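Local coordinates for sugar ABC transporter substrate-binding protein, BlMnBP1 (Bifidobacterium animalis subsp. lactis ATCC 27673, PDB 6I5R), which binds manno-oligosaccharides such as mannobiose as the solute-binding protein of an ABC transporter, probably delivering them for uptake, at residues 40-45 with 75-80; 85-90 with 99-104; 92-97 with 325-330. All coordinates share one frame; numbering follows the deposited sequence.

Contact 1. Residues 40-45 with 75-80; sequences ITFMNN and VKVQTD. With BMA (beta-D-mannopyranose), chain B.
Thr41 sets its CG2 anti to the backbone N. Gln78 sets its CG anti to the carbonyl carbon (chi1 -59°), and its chain runs extended from there to the amide. Methyl and amide meet on one face of a parallel strand pair. Residues 40-44 and 75-79 are the two strands of a beta-alpha-beta unit, with helix 59-69 as the crossover, in a periplasmic-binding-protein fold. Four backbone hydrogen bonds hold the strands in register. Lys76 N donates to Ile40 O, Phe42 N to Lys76 O, Gln78 N to Phe42 O and Asn44 N to Gln78 O. The first is almost straight (178°) and the last is more bent (159°).

Thr41 CG2 sits over the flat face of the Gln78 amide, 3.5 Å from Gln78 CD. Gln78 OE1 lies against Met43 CG and also accepts from Arg90 NH1, which helps fix the turn of the amide.

The other face carries Ile40, Phe42, Val75, Val77 and Asn44. Phe42 CB packs on Val75 CG1 at 4.1 Å, and its ring makes edge-to-face contacts with Trp59 and Phe340. Asn44 ND2 lies 3.5 Å above the plane of the Phe42 ring, offset toward the rim. The same ND2 touches Val77 CG1 at 3.5 Å. Asn44 OD1 rests on Thr79 CG2 and accepts from Arg46 N, so the amide is held from its oxygen end.

Beyond strand 38-44, Asn45 reaches the sugar pocket with its side chain. A water lies between Asn45 O and Asp80 O. Asn45 ND2 donates to both BMA O2 (2.9 Å) and BMA O6 (3.0 Å).

Contact 2. Residues 85-90 with 99-104; sequences DSALTR and DIMMIP. With ZN (zinc ion), chain P.
Met101 reaches from its strand to Ala87 on helix 83-93. Its CG stands between the backbone N and the carbonyl carbon (chi1 68°). The chain then runs out to SD and bends at the end (chi3 62°). Met101 SD rests 4.0 Å from Ala87 CB. The bend lays Met101 CE 3.6 Å from Ala87 O, with Arg90 CB nearby. Ala87 points toward the strand, and its CB is the helix atom that both Met101 and Pro104 meet.

Pro104 packs on the same Ala87 methyl, beside Met101. Its CG lies 4.1 Å from Ala87 CB. Leu88 has CG anti to the backbone N, and its second torsion (chi2 67°) puts CD1 by the proline ring. Leu88 CD1 touches Pro104 CG at 3.9 Å. The leucine crosses the ring obliquely. The side chains that meet are apolar.

Met102 leads its side chain away from the helix, onto Phe42 and Asn44 of strand 38-44. Arg90 NE donates to Ser97 OG. Within the helix, Thr89 N and Thr89 OG1 approach Asp85 O from opposite faces of its plane. Asp85 points away from the strand, and its OD2 binds a zinc ion at 2.1 Å, which also carries two waters.

Helix 83-93 connects strand 73-79 to strand 100-102, with strand 38-44 lying between them in the sheet. Strand 314-325 follows on antiparallel to strand 100-102. That order is consistent with the class II topology of periplasmic-type binding proteins.

Contact 3. Residues 92-97 with 325-330; sequences QANNDS and INKNIS
Asn328 points into the loop that holds Asn94 and Asn95. Its CB lies 3.4 Å from Asn95 O. CG sits anti to the carbonyl carbon (chi1 -67°), and the second torsion (chi2 -31°) turns the amide so that ND2 faces two acceptors. OD1 accepts from a water at 2.9 Å, and that water also takes a weak bond from Asn94 ND2. ND2 donates twice: to Asn94 OD1 at 2.9 Å and to Asn95 O at 3.0 Å. Both acceptors lie close to its amide plane. The Asn94 and Asn328 side chains cross at about a right angle.

Asn95 O has a second donor, Asn326 ND2 at 2.7 Å, which comes in on a lone pair. Asn326 OD1 takes the backbone N of Asn328 in an Asx turn, so one asparagine positions the other. In place of Asn328, an alanine would probably leave Asn94 OD1 without this donor and take one of the two donors described from Asn95 O.

Further along, Asp96 CB packs on Ile329 CG2. The contact thus joins the loop leaving helix 83-93 to the type I turn between strand 314-325 and helix 331-346.

How the contacts relate
From the N terminus, strand 38-44 leads through helix 59-69 to strand 73-79, and contact 1 closes that loop. The chain then enters helix 83-93, which contacts 2 and 3 both use. Contact 2 closes the short return from this helix to strand 100-102. Contact 3 opens inside that return and closes only after 227 more residues, so contacts 2 and 3 cross, while contact 1 precedes both in series. Asp99 ties the three regions: its OD2 meets Thr41 N, and its O meets Asn326 N. Together they join strands 38-44, 73-79 and 100-102 to helix 83-93 and the turn before helix 331-346.

Contact 1. Residues 40-45 with 75-80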
loop_
_atom_site.group_PDB
_atom_site.type_symbol
_atom_site.label_atom_id
_atom_site.label_comp_id
_atom_site.label_asym_id
_atom_site.label_seq_id
_atom_site.Cartn_x
_atom_site.Cartn_y
_atom_site.Cartn_z
ATOM N N ILE A 40 -23.238 -4.742 -11.374
ATOM C CA ILE A 40 -22.241 -3.738 -11.042
ATOM C C ILE A 40 -20.897 -4.195 -11.576
ATOM O O ILE A 40 -20.610 -5.395 -11.649
ATOM C CB ILE A 40 -22.201 -3.489 -9.524
ATOM C CG1 ILE A 40 -21.888 -4.775 -8.774
ATOM C CG2 ILE A 40 -23.590 -2.930 -9.087
ATOM C CD1 ILE A 40 -21.699 -4.588 -7.246
ATOM N N THR A 41 -20.085 -3.212 -11.962
ATOM C CA THR A 41 -18.757 -3.417 -12.509
ATOM C C THR A 41 -17.775 -3.009 -11.422
ATOM O O THR A 41 -17.834 -1.879 -10.919
ATOM C CB THR A 41 -18.548 -2.625 -13.798
ATOM O OG1 THR A 41 -19.378 -3.197 -14.818
ATOM C CG2 THR A 41 -17.097 -2.723 -14.268
ATOM N N PHE A 42 -16.882 -3.933 -11.073
ATOM C CA PHE A 42 -15.929 -3.802 -9.971
ATOM C C PHE A 42 -14.536 -3.787 -10.587
ATOM O O PHE A 42 -14.095 -4.800 -11.122
ATOM C CB PHE A 42 -16.134 -4.968 -9.004
ATOM C CG PHE A 42 -15.035 -5.150 -7.975
ATOM C CD1 PHE A 42 -14.286 -4.084 -7.524
ATOM C CD2 PHE A 42 -14.781 -6.416 -7.440
ATOM C CE1 PHE A 42 -13.317 -4.276 -6.577
ATOM C CE2 PHE A 42 -13.795 -6.606 -6.482
ATOM C CZ PHE A 42 -13.064 -5.531 -6.062
ATOM N N MET A 43 -13.887 -2.619 -10.592
ATOM C CA MET A 43 -12.539 -2.483 -11.139
ATOM C C MET A 43 -11.528 -2.681 -10.011
ATOM O O MET A 43 -11.635 -2.046 -8.960
ATOM C CB MET A 43 -12.336 -1.100 -11.758
ATOM C CG MET A 43 -13.200 -0.752 -12.963
ATOM S SD MET A 43 -12.810 0.962 -13.447
ATOM C CE MET A 43 -11.056 0.878 -13.672
ATOM N N ASN A 44 -10.542 -3.548 -10.217
ATOM C CA ASN A 44 -9.480 -3.650 -9.210
ATOM C C ASN A 44 -8.158 -4.030 -9.869
ATOM O O ASN A 44 -8.069 -4.252 -11.078
ATOM C CB ASN A 44 -9.853 -4.621 -8.076
ATOM C CG ASN A 44 -9.881 -6.051 -8.515
ATOM O OD1 ASN A 44 -8.850 -6.692 -8.644
ATOM N ND2 ASN A 44 -11.067 -6.564 -8.749
ATOM N N ASN A 45 -7.111 -4.092 -9.041
ATOM C CA ASN A 45 -5.746 -4.256 -9.528
ATOM C C ASN A 45 -5.273 -5.705 -9.535
ATOM O O ASN A 45 -4.156 -5.976 -9.984
ATOM C CB ASN A 45 -4.785 -3.462 -8.655
ATOM C CG ASN A 45 -4.835 -3.906 -7.210
ATOM O OD1 ASN A 45 -5.893 -4.005 -6.617
ATOM N ND2 ASN A 45 -3.677 -4.208 -6.653
ATOM N N VAL A 75 -21.979 -9.345 -10.251
ATOM C CA VAL A 75 -20.740 -8.598 -10.106
ATOM C C VAL A 75 -19.815 -8.954 -11.261
ATOM O O VAL A 75 -19.402 -10.111 -11.394
ATOM C CB VAL A 75 -20.061 -8.901 -8.766
ATOM C CG1 VAL A 75 -18.817 -8.036 -8.608
ATOM C CG2 VAL A 75 -21.025 -8.693 -7.611
ATOM N N LYS A 76 -19.465 -7.955 -12.068
ATOM C CA LYS A 76 -18.532 -8.139 -13.179
ATOM C C LYS A 76 -17.196 -7.535 -12.793
ATOM O O LYS A 76 -17.136 -6.346 -12.476
ATOM C CB LYS A 76 -19.048 -7.463 -14.439
ATOM C CG LYS A 76 -20.301 -8.115 -15.004
ATOM C CD LYS A 76 -20.878 -7.216 -16.048
ATOM C CE LYS A 76 -19.878 -7.007 -17.181
ATOM N NZ LYS A 76 -20.650 -6.303 -18.253
ATOM N N VAL A 77 -16.137 -8.334 -12.847
ATOM C CA VAL A 77 -14.812 -7.892 -12.407
ATOM C C VAL A 77 -14.013 -7.452 -13.620
ATOM O O VAL A 77 -13.938 -8.179 -14.621
ATOM C CB VAL A 77 -14.066 -9.001 -11.649
ATOM C CG1 VAL A 77 -12.748 -8.469 -11.114
ATOM C CG2 VAL A 77 -14.900 -9.521 -10.535
ATOM N N GLN A 78 -13.371 -6.296 -13.509
ATOM C CA GLN A 78 -12.411 -5.818 -14.496
ATOM C C GLN A 78 -11.073 -5.534 -13.822
ATOM O O GLN A 78 -11.014 -4.779 -12.848
ATOM C CB GLN A 78 -12.910 -4.546 -15.172
ATOM C CG GLN A 78 -14.230 -4.677 -15.892
ATOM C CD GLN A 78 -14.575 -3.410 -16.653
ATOM O OE1 GLN A 78 -13.960 -2.363 -16.444
ATOM N NE2 GLN A 78 -15.530 -3.500 -17.558
ATOM N N THR A 79 -10.006 -6.120 -14.350
ATOM C CA THR A 79 -8.678 -5.927 -13.792
ATOM C C THR A 79 -7.738 -5.440 -14.876
ATOM O O THR A 79 -7.845 -5.860 -16.033
ATOM C CB THR A 79 -8.158 -7.220 -13.176
ATOM O OG1 THR A 79 -8.168 -8.260 -14.164
ATOM C CG2 THR A 79 -9.019 -7.613 -12.015
ATOM N N ASP A 80 -6.831 -4.545 -14.495
ATOM C CA ASP A 80 -5.845 -3.937 -15.378
ATOM C C ASP A 80 -4.450 -4.076 -14.788
ATOM O O ASP A 80 -4.253 -3.844 -13.594
ATOM C CB ASP A 80 -6.166 -2.457 -15.560
ATOM C CG ASP A 80 -7.126 -2.202 -16.696
ATOM O OD1 ASP A 80 -6.854 -2.741 -17.788
ATOM O OD2 ASP A 80 -8.134 -1.456 -16.516
HETATM C C1 BMA B . -0.074 -4.844 -6.790
HETATM C C2 BMA B . -0.023 -3.307 -7.041
HETATM C C3 BMA B . 0.257 -2.629 -5.737
HETATM C C4 BMA B . -0.648 -3.151 -4.625
HETATM C C5 BMA B . -0.551 -4.673 -4.510
HETATM C C6 BMA B . -1.501 -5.221 -3.463
HETATM O O2 BMA B . -1.301 -2.808 -7.430
HETATM O O3 BMA B . 0.118 -1.207 -5.813
HETATM O O4 BMA B . -0.214 -2.580 -3.419
HETATM O O5 BMA B . -0.928 -5.231 -5.780
HETATM O O6 BMA B . -2.866 -4.975 -3.842
HETATM O O HOH W 1 -2.523 -4.313 -11.569
#

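Contact 2. Residues 85-90 with 99-104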
loop_
_atom_site.group_PDB
_atom_site.type_symbol
_atom_site.label_atom_id
_atom_site.label_comp_id
_atom_site.label_asym_id
_atom_site.label_seq_id
_atom_site.Cartn_x
_atom_site.Cartn_y
_atom_site.Cartn_z
ATOM N N ASP A 85 -2.973 3.862 -13.245
ATOM C CA ASP A 85 -3.142 4.778 -14.362
ATOM C C ASP A 85 -4.509 4.602 -15.020
ATOM O O ASP A 85 -5.200 5.586 -15.302
ATOM C CB ASP A 85 -2.015 4.548 -15.367
ATOM C CG ASP A 85 -0.621 4.972 -14.838
ATOM O OD1 ASP A 85 -0.519 5.881 -13.980
ATOM O OD2 ASP A 85 0.406 4.411 -15.317
ATOM N N SER A 86 -4.940 3.357 -15.219
ATOM C CA SER A 86 -6.214 3.125 -15.895
ATOM C C SER A 86 -7.409 3.509 -15.020
ATOM O O SER A 86 -8.391 4.073 -15.526
ATOM C CB SER A 86 -6.316 1.674 -16.361
ATOM O OG SER A 86 -6.228 0.797 -15.284
ATOM N N ALA A 87 -7.339 3.263 -13.708
ATOM C CA ALA A 87 -8.387 3.743 -12.813
ATOM C C ALA A 87 -8.492 5.271 -12.817
ATOM O O ALA A 87 -9.601 5.828 -12.766
ATOM C CB ALA A 87 -8.141 3.242 -11.390
ATOM N N LEU A 88 -7.359 5.978 -12.849
ATOM C CA LEU A 88 -7.469 7.428 -12.820
ATOM C C LEU A 88 -8.068 7.931 -14.127
ATOM O O LEU A 88 -8.914 8.836 -14.140
ATOM C CB LEU A 88 -6.127 8.062 -12.551
ATOM C CG LEU A 88 -6.246 9.490 -12.053
ATOM C CD1 LEU A 88 -6.869 9.598 -10.688
ATOM C CD2 LEU A 88 -4.843 10.062 -12.041
ATOM N N THR A 89 -7.659 7.336 -15.237
ATOM C CA THR A 89 -8.263 7.676 -16.519
ATOM C C THR A 89 -9.778 7.485 -16.498
ATOM O O THR A 89 -10.534 8.382 -16.900
ATOM C CB THR A 89 -7.614 6.838 -17.610
ATOM O OG1 THR A 89 -6.227 7.191 -17.716
ATOM C CG2 THR A 89 -8.326 7.073 -18.950
ATOM N N ARG A 90 -10.253 6.338 -16.014
ATOM C CA ARG A 90 -11.699 6.131 -15.982
ATOM C C ARG A 90 -12.369 7.132 -15.058
ATOM O O ARG A 90 -13.451 7.640 -15.364
ATOM C CB ARG A 90 -12.051 4.705 -15.553
ATOM C CG ARG A 90 -11.547 3.658 -16.533
ATOM C CD ARG A 90 -12.483 3.398 -17.713
ATOM N NE ARG A 90 -13.716 2.755 -17.279
ATOM C CZ ARG A 90 -13.876 1.445 -17.110
ATOM N NH1 ARG A 90 -12.869 0.614 -17.337
ATOM N NH2 ARG A 90 -15.051 0.960 -16.711
ATOM N N ASP A 99 -18.771 0.864 -11.298
ATOM C CA ASP A 99 -19.598 1.041 -10.115
ATOM C C ASP A 99 -18.792 1.064 -8.834
ATOM O O ASP A 99 -19.079 1.873 -7.951
ATOM C CB ASP A 99 -20.628 -0.081 -10.055
ATOM C CG ASP A 99 -21.595 -0.023 -11.239
ATOM O OD1 ASP A 99 -22.470 0.880 -11.247
ATOM O OD2 ASP A 99 -21.449 -0.844 -12.171
ATOM N N ILE A 100 -17.806 0.185 -8.732
ATOM C CA ILE A 100 -16.818 0.188 -7.659
ATOM C C ILE A 100 -15.441 0.154 -8.300
ATOM O O ILE A 100 -15.217 -0.638 -9.217
ATOM C CB ILE A 100 -16.945 -1.039 -6.741
ATOM C CG1 ILE A 100 -18.290 -1.123 -6.063
ATOM C CG2 ILE A 100 -15.805 -1.035 -5.685
ATOM C CD1 ILE A 100 -18.574 -2.538 -5.626
ATOM N N MET A 101 -14.510 0.967 -7.787
ATOM C CA MET A 101 -13.095 0.809 -8.105
ATOM C C MET A 101 -12.278 0.922 -6.822
ATOM O O MET A 101 -12.766 1.387 -5.784
ATOM C CB MET A 101 -12.583 1.843 -9.123
ATOM C CG MET A 101 -12.535 3.245 -8.616
ATOM S SD MET A 101 -11.492 4.347 -9.608
ATOM C CE MET A 101 -12.388 4.267 -11.190
ATOM N N MET A 102 -11.023 0.483 -6.892
ATOM C CA MET A 102 -10.088 0.787 -5.815
ATOM C C MET A 102 -9.594 2.212 -6.067
ATOM O O MET A 102 -9.124 2.535 -7.167
ATOM C CB MET A 102 -8.939 -0.224 -5.767
ATOM C CG MET A 102 -9.391 -1.663 -5.802
ATOM S SD MET A 102 -10.776 -2.137 -4.722
ATOM C CE MET A 102 -10.056 -2.018 -3.067
ATOM N N ILE A 103 -9.723 3.064 -5.062
ATOM C CA ILE A 103 -9.462 4.486 -5.211
ATOM C C ILE A 103 -8.004 4.718 -5.596
ATOM O O ILE A 103 -7.087 4.270 -4.889
ATOM C CB ILE A 103 -9.791 5.245 -3.921
ATOM C CG1 ILE A 103 -11.268 5.088 -3.603
ATOM C CG2 ILE A 103 -9.376 6.683 -4.053
ATOM C CD1 ILE A 103 -11.660 5.497 -2.231
ATOM N N PRO A 104 -7.765 5.382 -6.725
ATOM C CA PRO A 104 -6.401 5.682 -7.176
ATOM C C PRO A 104 -5.890 6.964 -6.506
ATOM O O PRO A 104 -6.366 7.329 -5.441
ATOM C CB PRO A 104 -6.561 5.873 -8.678
ATOM C CG PRO A 104 -7.968 6.406 -8.805
ATOM C CD PRO A 104 -8.771 5.705 -7.771
HETATM ZN ZN ZN P . 2.242 3.958 -14.459
HETATM O O HOH W 2 1.923 5.441 -13.404
HETATM O O HOH W 3 1.893 5.589 -15.709
#

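Contact 3. Residues 92-97 with 325-330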
loop_
_atom_site.group_PDB
_atom_site.type_symbol
_atom_site.label_atom_id
_atom_site.label_comp_id
_atom_site.label_asym_id
_atom_site.label_seq_id
_atom_site.Cartn_x
_atom_site.Cartn_y
_atom_site.Cartn_z
ATOM N N GLN A 92 -11.438 10.185 -14.496
ATOM C CA GLN A 92 -11.511 11.502 -15.119
ATOM C C GLN A 92 -12.456 11.565 -16.315
ATOM O O GLN A 92 -12.735 12.658 -16.813
ATOM C CB GLN A 92 -10.108 11.953 -15.528
ATOM C CG GLN A 92 -9.191 11.944 -14.319
ATOM C CD GLN A 92 -7.735 12.078 -14.664
ATOM O OE1 GLN A 92 -7.312 11.768 -15.793
ATOM N NE2 GLN A 92 -6.938 12.528 -13.696
ATOM N N ALA A 93 -12.940 10.436 -16.795
ATOM C CA ALA A 93 -13.989 10.412 -17.804
ATOM C C ALA A 93 -15.362 10.740 -17.217
ATOM O O ALA A 93 -16.283 11.067 -17.968
ATOM C CB ALA A 93 -14.037 9.036 -18.465
ATOM N N ASN A 94 -15.525 10.624 -15.907
ATOM C CA ASN A 94 -16.707 11.110 -15.202
ATOM C C ASN A 94 -18.014 10.576 -15.790
ATOM O O ASN A 94 -18.924 11.341 -16.137
ATOM C CB ASN A 94 -16.743 12.641 -15.196
ATOM C CG ASN A 94 -17.774 13.202 -14.236
ATOM O OD1 ASN A 94 -18.162 12.558 -13.261
ATOM N ND2 ASN A 94 -18.221 14.419 -14.500
ATOM N N ASN A 95 -18.126 9.255 -15.845
ATOM C CA ASN A 95 -19.281 8.598 -16.442
ATOM C C ASN A 95 -19.766 7.492 -15.502
ATOM O O ASN A 95 -19.454 7.458 -14.303
ATOM C CB ASN A 95 -18.901 8.169 -17.873
ATOM C CG ASN A 95 -17.784 7.147 -17.925
ATOM O OD1 ASN A 95 -17.553 6.410 -16.978
ATOM N ND2 ASN A 95 -17.079 7.103 -19.057
ATOM N N ASP A 96 -20.569 6.568 -16.031
ATOM C CA ASP A 96 -21.161 5.504 -15.229
ATOM C C ASP A 96 -20.679 4.121 -15.670
ATOM O O ASP A 96 -21.362 3.119 -15.459
ATOM C CB ASP A 96 -22.691 5.587 -15.263
ATOM C CG ASP A 96 -23.254 5.506 -16.665
ATOM O OD1 ASP A 96 -22.467 5.304 -17.601
ATOM O OD2 ASP A 96 -24.499 5.617 -16.851
ATOM N N SER A 97 -19.489 4.048 -16.251
ATOM C CA SER A 97 -18.960 2.789 -16.782
ATOM C C SER A 97 -18.345 1.884 -15.735
ATOM O O SER A 97 -17.811 0.836 -16.086
ATOM C CB SER A 97 -17.892 3.077 -17.822
ATOM O OG SER A 97 -16.783 3.704 -17.210
ATOM N N ILE A 325 -17.178 4.000 -4.510
ATOM C CA ILE A 325 -18.389 3.816 -5.306
ATOM C C ILE A 325 -18.642 5.072 -6.129
ATOM O O ILE A 325 -18.560 6.195 -5.617
ATOM C CB ILE A 325 -19.610 3.504 -4.417
ATOM C CG1 ILE A 325 -19.386 2.186 -3.670
ATOM C CG2 ILE A 325 -20.873 3.396 -5.238
ATOM C CD1 ILE A 325 -20.307 1.957 -2.527
ATOM N N ASN A 326 -18.987 4.866 -7.399
ATOM C CA ASN A 326 -19.167 5.947 -8.367
ATOM C C ASN A 326 -20.417 6.772 -8.038
ATOM O O ASN A 326 -21.536 6.246 -8.083
ATOM C CB ASN A 326 -19.272 5.321 -9.764
ATOM C CG ASN A 326 -19.241 6.330 -10.890
ATOM O OD1 ASN A 326 -19.287 7.527 -10.676
ATOM N ND2 ASN A 326 -19.188 5.821 -12.126
ATOM N N LYS A 327 -20.252 8.041 -7.745
ATOM C CA LYS A 327 -21.430 8.820 -7.460
ATOM C C LYS A 327 -22.344 8.996 -8.680
ATOM O O LYS A 327 -23.480 9.360 -8.535
ATOM C CB LYS A 327 -21.053 10.192 -6.938
ATOM C CG LYS A 327 -20.142 10.919 -7.843
ATOM C CD LYS A 327 -20.864 11.408 -9.046
ATOM C CE LYS A 327 -20.266 12.672 -9.578
ATOM N NZ LYS A 327 -21.339 13.571 -10.078
ATOM N N ASN A 328 -21.832 8.738 -9.869
ATOM C CA ASN A 328 -22.633 8.967 -11.070
ATOM C C ASN A 328 -23.679 7.888 -11.312
ATOM O O ASN A 328 -24.552 8.063 -12.172
ATOM C CB ASN A 328 -21.740 9.034 -12.304
ATOM C CG ASN A 328 -20.839 10.241 -12.312
ATOM O OD1 ASN A 328 -21.191 11.280 -11.797
ATOM N ND2 ASN A 328 -19.690 10.118 -12.954
ATOM N N ILE A 329 -23.600 6.759 -10.626
ATOM C CA ILE A 329 -24.473 5.655 -10.987
ATOM C C ILE A 329 -25.816 5.767 -10.272
ATOM O O ILE A 329 -25.990 6.578 -9.352
ATOM C CB ILE A 329 -23.804 4.296 -10.707
ATOM C CG1 ILE A 329 -23.759 4.013 -9.194
ATOM C CG2 ILE A 329 -22.417 4.244 -11.350
ATOM C CD1 ILE A 329 -22.924 2.834 -8.833
ATOM N N SER A 330 -26.768 4.948 -10.707
ATOM C CA SER A 330 -28.146 4.999 -10.210
ATOM C C SER A 330 -28.193 4.662 -8.725
ATOM O O SER A 330 -27.261 4.069 -8.174
ATOM C CB SER A 330 -29.019 4.009 -10.986
ATOM O OG SER A 330 -28.717 2.663 -10.639
HETATM O O HOH W 4 -21.251 13.768 -13.232
#